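Local coordinates for uncharacterized protein (Bacteroides eggerthii DSM 20697, PDB 4ECO) that is of unknown function but folds as a leucine-rich repeat solenoid and probably binds other proteins, at residues 381-392 with 406-417. Sequence-based numbering, arbitrary orientation.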
ATOM      1  N   ASN A 381       2.607   4.117   7.864  1.00 50.37           N
ATOM      2  CA  ASN A 381       3.535   3.157   7.263  1.00 48.57           C
ATOM      3  C   ASN A 381       4.148   3.667   5.962  1.00 51.73           C
ATOM      4  O   ASN A 381       3.463   4.317   5.152  1.00 52.32           O
ATOM      5  CB  ASN A 381       2.827   1.817   6.983  1.00 42.20           C
ATOM      6  CG  ASN A 381       2.363   1.050   8.195  1.00 50.52           C
ATOM      7  OD1 ASN A 381       3.077   0.894   9.183  1.00 59.34           O
ATOM      8  ND2 ASN A 381       1.173   0.494   8.125  1.00 33.80           N
ATOM      9  N   LEU A 382       5.451   3.338   5.762  1.00 45.49           N
ATOM     10  CA  LEU A 382       6.243   3.632   4.549  1.00 43.01           C
ATOM     11  C   LEU A 382       6.852   2.368   4.013  1.00 46.33           C
ATOM     12  O   LEU A 382       7.108   1.430   4.793  1.00 46.98           O
ATOM     13  CB  LEU A 382       7.360   4.648   4.789  1.00 42.61           C
ATOM     14  CG  LEU A 382       7.028   5.985   5.411  1.00 44.41           C
ATOM     15  CD1 LEU A 382       8.301   6.699   5.755  1.00 43.81           C
ATOM     16  CD2 LEU A 382       6.135   6.823   4.498  1.00 43.05           C
ATOM     17  N   SER A 383       7.106   2.331   2.687  1.00 40.28           N
ATOM     18  CA  SER A 383       7.717   1.158   2.082  1.00 38.76           C
ATOM     19  C   SER A 383       8.738   1.479   0.989  1.00 41.57           C
ATOM     20  O   SER A 383       8.462   2.213   0.028  1.00 38.79           O
ATOM     21  CB  SER A 383       6.672   0.231   1.500  1.00 40.59           C
ATOM     22  OG  SER A 383       7.327  -0.958   1.084  1.00 47.85           O
ATOM     23  N   PHE A 384       9.911   0.843   1.144  1.00 38.40           N
ATOM     24  CA  PHE A 384      11.047   0.863   0.240  1.00 38.16           C
ATOM     25  C   PHE A 384      11.384  -0.574  -0.120  1.00 41.34           C
ATOM     26  O   PHE A 384      12.473  -0.861  -0.626  1.00 41.91           O
ATOM     27  CB  PHE A 384      12.234   1.572   0.888  1.00 41.10           C
ATOM     28  CG  PHE A 384      11.953   2.978   1.348  1.00 44.72           C
ATOM     29  CD1 PHE A 384      11.445   3.224   2.627  1.00 47.96           C
ATOM     30  CD2 PHE A 384      12.238   4.068   0.523  1.00 48.12           C
ATOM     31  CE1 PHE A 384      11.210   4.532   3.067  1.00 49.04           C
ATOM     32  CE2 PHE A 384      12.010   5.379   0.968  1.00 51.07           C
ATOM     33  CZ  PHE A 384      11.516   5.599   2.245  1.00 48.92           C
ATOM     34  N   ALA A 385      10.443  -1.491   0.165  1.00 37.22           N
ATOM     35  CA  ALA A 385      10.616  -2.922  -0.056  1.00 37.25           C
ATOM     36  C   ALA A 385      10.821  -3.278  -1.543  1.00 42.61           C
ATOM     37  O   ALA A 385      10.330  -2.574  -2.424  1.00 42.22           O
ATOM     38  CB  ALA A 385       9.427  -3.676   0.488  1.00 37.02           C
ATOM     39  N   HIS A 386      11.557  -4.382  -1.805  1.00 37.97           N
ATOM     40  CA  HIS A 386      11.807  -4.944  -3.129  1.00 36.49           C
ATOM     41  C   HIS A 386      12.464  -3.924  -4.033  1.00 42.96           C
ATOM     42  O   HIS A 386      11.870  -3.446  -4.994  1.00 45.06           O
ATOM     43  CB  HIS A 386      10.533  -5.497  -3.758  1.00 35.59           C
ATOM     44  CG  HIS A 386       9.973  -6.668  -3.023  1.00 38.14           C
ATOM     45  ND1 HIS A 386      10.314  -7.963  -3.364  1.00 40.08           N
ATOM     46  CD2 HIS A 386       9.119  -6.700  -1.973  1.00 39.66           C
ATOM     47  CE1 HIS A 386       9.639  -8.741  -2.532  1.00 39.23           C
ATOM     48  NE2 HIS A 386       8.912  -8.027  -1.668  1.00 39.02           N
ATOM     49  N   ASN A 387      13.698  -3.580  -3.692  1.00 38.98           N
ATOM     50  CA  ASN A 387      14.574  -2.688  -4.441  1.00 38.99           C
ATOM     51  C   ASN A 387      15.985  -3.222  -4.304  1.00 44.80           C
ATOM     52  O   ASN A 387      16.171  -4.382  -3.914  1.00 45.82           O
ATOM     53  CB  ASN A 387      14.462  -1.225  -3.978  1.00 35.16           C
ATOM     54  CG  ASN A 387      13.204  -0.521  -4.404  1.00 51.37           C
ATOM     55  OD1 ASN A 387      13.061  -0.114  -5.548  1.00 45.86           O
ATOM     56  ND2 ASN A 387      12.298  -0.267  -3.468  1.00 40.71           N
ATOM     57  N   LYS A 388      16.975  -2.386  -4.614  1.00 41.12           N
ATOM     58  CA  LYS A 388      18.376  -2.754  -4.548  1.00 41.03           C
ATOM     59  C   LYS A 388      19.131  -1.789  -3.626  1.00 42.95           C
ATOM     60  O   LYS A 388      20.257  -1.441  -3.928  1.00 43.88           O
ATOM     61  CB  LYS A 388      18.973  -2.756  -5.973  1.00 44.66           C
ATOM     62  CG  LYS A 388      18.385  -3.812  -6.914  1.00 53.41           C
ATOM     63  CD  LYS A 388      19.283  -4.043  -8.150  1.00 65.66           C
ATOM     64  CE  LYS A 388      20.404  -5.021  -7.899  1.00 78.99           C
ATOM     65  NZ  LYS A 388      21.220  -5.261  -9.116  1.00 96.11           N
ATOM     66  N   LEU A 389      18.513  -1.355  -2.509  1.00 39.12           N
ATOM     67  CA  LEU A 389      19.115  -0.395  -1.573  1.00 39.35           C
ATOM     68  C   LEU A 389      20.330  -0.966  -0.873  1.00 45.42           C
ATOM     69  O   LEU A 389      20.229  -2.051  -0.294  1.00 44.76           O
ATOM     70  CB  LEU A 389      18.120   0.067  -0.501  1.00 38.35           C
ATOM     71  CG  LEU A 389      16.950   0.958  -0.901  1.00 42.16           C
ATOM     72  CD1 LEU A 389      16.072   1.222   0.311  1.00 41.08           C
ATOM     73  CD2 LEU A 389      17.420   2.284  -1.510  1.00 44.78           C
ATOM     74  N   LYS A 390      21.468  -0.235  -0.888  1.00 43.41           N
ATOM     75  CA  LYS A 390      22.668  -0.754  -0.228  1.00 44.28           C
ATOM     76  C   LYS A 390      22.675  -0.373   1.245  1.00 48.63           C
ATOM     77  O   LYS A 390      23.334  -1.042   2.051  1.00 49.35           O
ATOM     78  CB  LYS A 390      23.996  -0.276  -0.897  1.00 47.57           C
ATOM     79  CG  LYS A 390      24.103  -0.347  -2.424  1.00 55.60           C
ATOM     80  CD  LYS A 390      23.778  -1.708  -3.024  1.00 68.42           C
ATOM     81  CE  LYS A 390      23.487  -1.549  -4.503  1.00 75.87           C
ATOM     82  NZ  LYS A 390      22.750  -2.716  -5.048  1.00 72.98           N
ATOM     83  N   TYR A 391      21.989   0.729   1.591  1.00 43.36           N
ATOM     84  CA  TYR A 391      21.999   1.248   2.961  1.00 42.35           C
ATOM     85  C   TYR A 391      20.636   1.745   3.408  1.00 47.16           C
ATOM     86  O   TYR A 391      19.784   2.039   2.558  1.00 46.54           O
ATOM     87  CB  TYR A 391      23.002   2.437   3.055  1.00 43.38           C
ATOM     88  CG  TYR A 391      24.372   2.217   2.445  1.00 43.32           C
ATOM     89  CD1 TYR A 391      25.318   1.405   3.071  1.00 45.71           C
ATOM     90  CD2 TYR A 391      24.752   2.884   1.290  1.00 44.33           C
ATOM     91  CE1 TYR A 391      26.607   1.246   2.541  1.00 48.73           C
ATOM     92  CE2 TYR A 391      26.029   2.724   0.740  1.00 46.40           C
ATOM     93  CZ  TYR A 391      26.956   1.908   1.370  1.00 56.37           C
ATOM     94  OH  TYR A 391      28.212   1.770   0.816  1.00 58.55           O
ATOM     95  N   ILE A 392      20.442   1.903   4.743  1.00 44.50           N
ATOM     96  CA  ILE A 392      19.216   2.489   5.295  1.00 43.49           C
ATOM     97  C   ILE A 392      19.362   4.013   5.135  1.00 49.38           C
ATOM     98  O   ILE A 392      20.371   4.573   5.592  1.00 50.75           O
ATOM     99  CB  ILE A 392      18.945   2.044   6.755  1.00 46.26           C
ATOM    100  CG1 ILE A 392      18.769   0.507   6.853  1.00 44.82           C
ATOM    101  CG2 ILE A 392      17.732   2.803   7.337  1.00 46.88           C
ATOM    102  CD1 ILE A 392      18.975  -0.094   8.292  1.00 46.35           C
ATOM    103  N   ALA A 406       5.298   1.550  11.208  1.00 41.66           N
ATOM    104  CA  ALA A 406       6.283   0.606  10.669  1.00 40.70           C
ATOM    105  C   ALA A 406       6.894   1.093   9.355  1.00 45.28           C
ATOM    106  O   ALA A 406       6.209   1.727   8.547  1.00 45.52           O
ATOM    107  CB  ALA A 406       5.636  -0.761  10.444  1.00 40.30           C
ATOM    108  N   ILE A 407       8.154   0.726   9.106  1.00 41.21           N
ATOM    109  CA  ILE A 407       8.845   1.066   7.864  1.00 41.23           C
ATOM    110  C   ILE A 407       9.360  -0.238   7.240  1.00 42.16           C
ATOM    111  O   ILE A 407       9.882  -1.111   7.941  1.00 42.32           O
ATOM    112  CB  ILE A 407       9.939   2.131   8.095  1.00 46.61           C
ATOM    113  CG1 ILE A 407      10.434   2.723   6.778  1.00 48.15           C
ATOM    114  CG2 ILE A 407      11.082   1.660   9.024  1.00 49.55           C
ATOM    115  CD1 ILE A 407      10.897   4.105   6.930  1.00 52.89           C
ATOM    116  N   ASP A 408       9.114  -0.416   5.940  1.00 36.53           N
ATOM    117  CA  ASP A 408       9.491  -1.654   5.271  1.00 33.68           C
ATOM    118  C   ASP A 408      10.693  -1.435   4.392  1.00 39.29           C
ATOM    119  O   ASP A 408      10.623  -0.682   3.406  1.00 39.88           O
ATOM    120  CB  ASP A 408       8.312  -2.202   4.457  1.00 33.17           C
ATOM    121  CG  ASP A 408       8.389  -3.682   4.094  1.00 40.87           C
ATOM    122  OD1 ASP A 408       9.511  -4.244   4.085  1.00 42.00           O
ATOM    123  OD2 ASP A 408       7.336  -4.267   3.779  1.00 44.83           O
ATOM    124  N   PHE A 409      11.817  -2.079   4.772  1.00 37.49           N
ATOM    125  CA  PHE A 409      13.065  -2.078   3.994  1.00 38.08           C
ATOM    126  C   PHE A 409      13.403  -3.506   3.517  1.00 42.50           C
ATOM    127  O   PHE A 409      14.518  -3.745   3.037  1.00 42.97           O
ATOM    128  CB  PHE A 409      14.237  -1.495   4.789  1.00 40.25           C
ATOM    129  CG  PHE A 409      14.155  -0.033   5.110  1.00 41.92           C
ATOM    130  CD1 PHE A 409      14.430   0.924   4.143  1.00 44.87           C
ATOM    131  CD2 PHE A 409      13.894   0.394   6.406  1.00 44.92           C
ATOM    132  CE1 PHE A 409      14.375   2.285   4.448  1.00 46.96           C
ATOM    133  CE2 PHE A 409      13.839   1.755   6.713  1.00 48.78           C
ATOM    134  CZ  PHE A 409      14.071   2.694   5.729  1.00 47.33           C
ATOM    135  N   SER A 410      12.428  -4.452   3.627  1.00 38.52           N
ATOM    136  CA  SER A 410      12.639  -5.857   3.245  1.00 37.87           C
ATOM    137  C   SER A 410      12.930  -6.016   1.728  1.00 42.66           C
ATOM    138  O   SER A 410      12.527  -5.181   0.911  1.00 44.76           O
ATOM    139  CB  SER A 410      11.466  -6.746   3.663  1.00 36.93           C
ATOM    140  OG  SER A 410      10.298  -6.618   2.874  1.00 35.99           O
ATOM    141  N   TYR A 411      13.672  -7.081   1.383  1.00 35.29           N
ATOM    142  CA  TYR A 411      14.052  -7.423   0.029  1.00 33.63           C
ATOM    143  C   TYR A 411      14.829  -6.308  -0.607  1.00 40.08           C
ATOM    144  O   TYR A 411      14.388  -5.692  -1.571  1.00 40.15           O
ATOM    145  CB  TYR A 411      12.843  -7.768  -0.806  1.00 33.00           C
ATOM    146  CG  TYR A 411      12.329  -9.161  -0.582  1.00 32.49           C
ATOM    147  CD1 TYR A 411      12.869 -10.241  -1.279  1.00 33.85           C
ATOM    148  CD2 TYR A 411      11.247  -9.399   0.271  1.00 32.25           C
ATOM    149  CE1 TYR A 411      12.364 -11.531  -1.111  1.00 35.69           C
ATOM    150  CE2 TYR A 411      10.708 -10.678   0.416  1.00 32.23           C
ATOM    151  CZ  TYR A 411      11.276 -11.741  -0.272  1.00 41.17           C
ATOM    152  OH  TYR A 411      10.758 -13.003  -0.162  1.00 44.39           O
ATOM    153  N   ASN A 412      15.989  -6.035  -0.033  1.00 39.45           N
ATOM    154  CA  ASN A 412      16.945  -5.046  -0.512  1.00 39.51           C
ATOM    155  C   ASN A 412      18.324  -5.685  -0.443  1.00 43.93           C
ATOM    156  O   ASN A 412      18.426  -6.917  -0.371  1.00 43.56           O
ATOM    157  CB  ASN A 412      16.842  -3.723   0.272  1.00 38.47           C
ATOM    158  CG  ASN A 412      15.829  -2.751  -0.299  1.00 49.49           C
ATOM    159  OD1 ASN A 412      15.965  -2.276  -1.427  1.00 46.01           O
ATOM    160  ND2 ASN A 412      14.794  -2.430   0.466  1.00 28.99           N
ATOM    161  N   GLU A 413      19.378  -4.865  -0.522  1.00 41.34           N
ATOM    162  CA  GLU A 413      20.761  -5.325  -0.493  1.00 40.80           C
ATOM    163  C   GLU A 413      21.518  -4.596   0.617  1.00 46.16           C
ATOM    164  O   GLU A 413      22.703  -4.285   0.465  1.00 47.75           O
ATOM    165  CB  GLU A 413      21.401  -5.115  -1.867  1.00 41.79           C
ATOM    166  CG  GLU A 413      21.066  -6.254  -2.797  1.00 47.17           C
ATOM    167  CD  GLU A 413      20.936  -5.903  -4.262  1.00 72.72           C
ATOM    168  OE1 GLU A 413      21.902  -5.360  -4.844  1.00 45.09           O
ATOM    169  OE2 GLU A 413      19.873  -6.229  -4.840  1.00 80.42           O
ATOM    170  N   ILE A 414      20.820  -4.324   1.744  1.00 41.21           N
ATOM    171  CA  ILE A 414      21.383  -3.603   2.899  1.00 40.24           C
ATOM    172  C   ILE A 414      22.427  -4.497   3.560  1.00 44.38           C
ATOM    173  O   ILE A 414      22.155  -5.668   3.800  1.00 42.37           O
ATOM    174  CB  ILE A 414      20.263  -3.137   3.867  1.00 41.18           C
ATOM    175  CG1 ILE A 414      19.330  -2.111   3.136  1.00 40.44           C
ATOM    176  CG2 ILE A 414      20.831  -2.570   5.170  1.00 40.71           C
ATOM    177  CD1 ILE A 414      17.990  -1.912   3.736  1.00 43.59           C
ATOM    178  N   GLY A 415      23.628  -3.943   3.753  1.00 44.34           N
ATOM    179  CA  GLY A 415      24.782  -4.627   4.338  1.00 45.68           C
ATOM    180  C   GLY A 415      25.638  -5.371   3.316  1.00 51.10           C
ATOM    181  O   GLY A 415      26.620  -6.035   3.677  1.00 51.26           O
ATOM    182  N   SER A 416      25.259  -5.288   2.025  1.00 46.86           N
ATOM    183  CA  SER A 416      25.982  -5.977   0.970  1.00 46.92           C
ATOM    184  C   SER A 416      27.337  -5.333   0.701  1.00 53.55           C
ATOM    185  O   SER A 416      28.279  -6.043   0.332  1.00 54.39           O
ATOM    186  CB  SER A 416      25.166  -5.999  -0.317  1.00 47.80           C
ATOM    187  OG  SER A 416      24.987  -4.691  -0.831  1.00 53.53           O
ATOM    188  N   VAL A 417      27.429  -3.989   0.844  1.00 50.52           N
ATOM    189  CA  VAL A 417      28.671  -3.275   0.549  1.00 51.96           C
ATOM    190  C   VAL A 417      29.498  -3.212   1.819  1.00 55.24           C
ATOM    191  O   VAL A 417      29.173  -2.450   2.730  1.00 54.79           O
ATOM    192  CB  VAL A 417      28.450  -1.870  -0.093  1.00 56.28           C
ATOM    193  CG1 VAL A 417      29.783  -1.192  -0.424  1.00 57.33           C
ATOM    194  CG2 VAL A 417      27.585  -1.966  -1.352  1.00 55.10           C
TER
HETATM  195  O   HOH W   1      25.667  -1.966   2.091  1.00 40.77           O
HETATM  196  O   HOH W   2      29.773   0.335   2.566  1.00 49.10           O
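Asn412 and Asn387 hold equivalent places in adjacent coils of a leucine-rich repeat solenoid, the asparagines of the LxxLxLxxNxL pattern, here with Phe384 and Phe409 at one leucine position. Strands 381-383 and 406-408 run parallel, and just beyond them Asn412 spans the gap. Its carboxamide has a donor and an acceptor to offer: ND2 reaches Phe384 O (3.0 Å) and Phe409 O of its own coil, while OD1 receives Leu389 N at 2.9 Å. With CG anti to the carbonyl carbon (chi1 -88°), the amide is turned into the coil, where these bonds fix its flip. Phe384 O is gripped from opposite faces of its plane by ND2 of Asn387 and of Asn412. With an alanine here, Leu389 N would probably be left buried without its acceptor and Phe384 O with one side-chain donor instead of two. Asn443, one coil on, repeats the pattern by donating to Phe409 O and accepting from Ile414 N.

Inside, the Phe384 and Phe409 rings lie nearly parallel but slid apart (planes at 9°), and Ile392 CG2 covers one face of Phe409, as suits large apolar residues in the core. At a partly exposed edge the flat, half-polar rings of His386 and Tyr411 form an offset stack while facing solvent, centroids 4.2 Å apart; Tyr411 CB sits over the imidazole centre, and Tyr362 extends the stack. At the partly exposed end, suited to charge, Lys390 bends at chi2 (-53°), bringing NZ to Lys388 O and a salt bridge with Glu413, whose OE1 it meets from above the carboxylate plane at 2.8 Å.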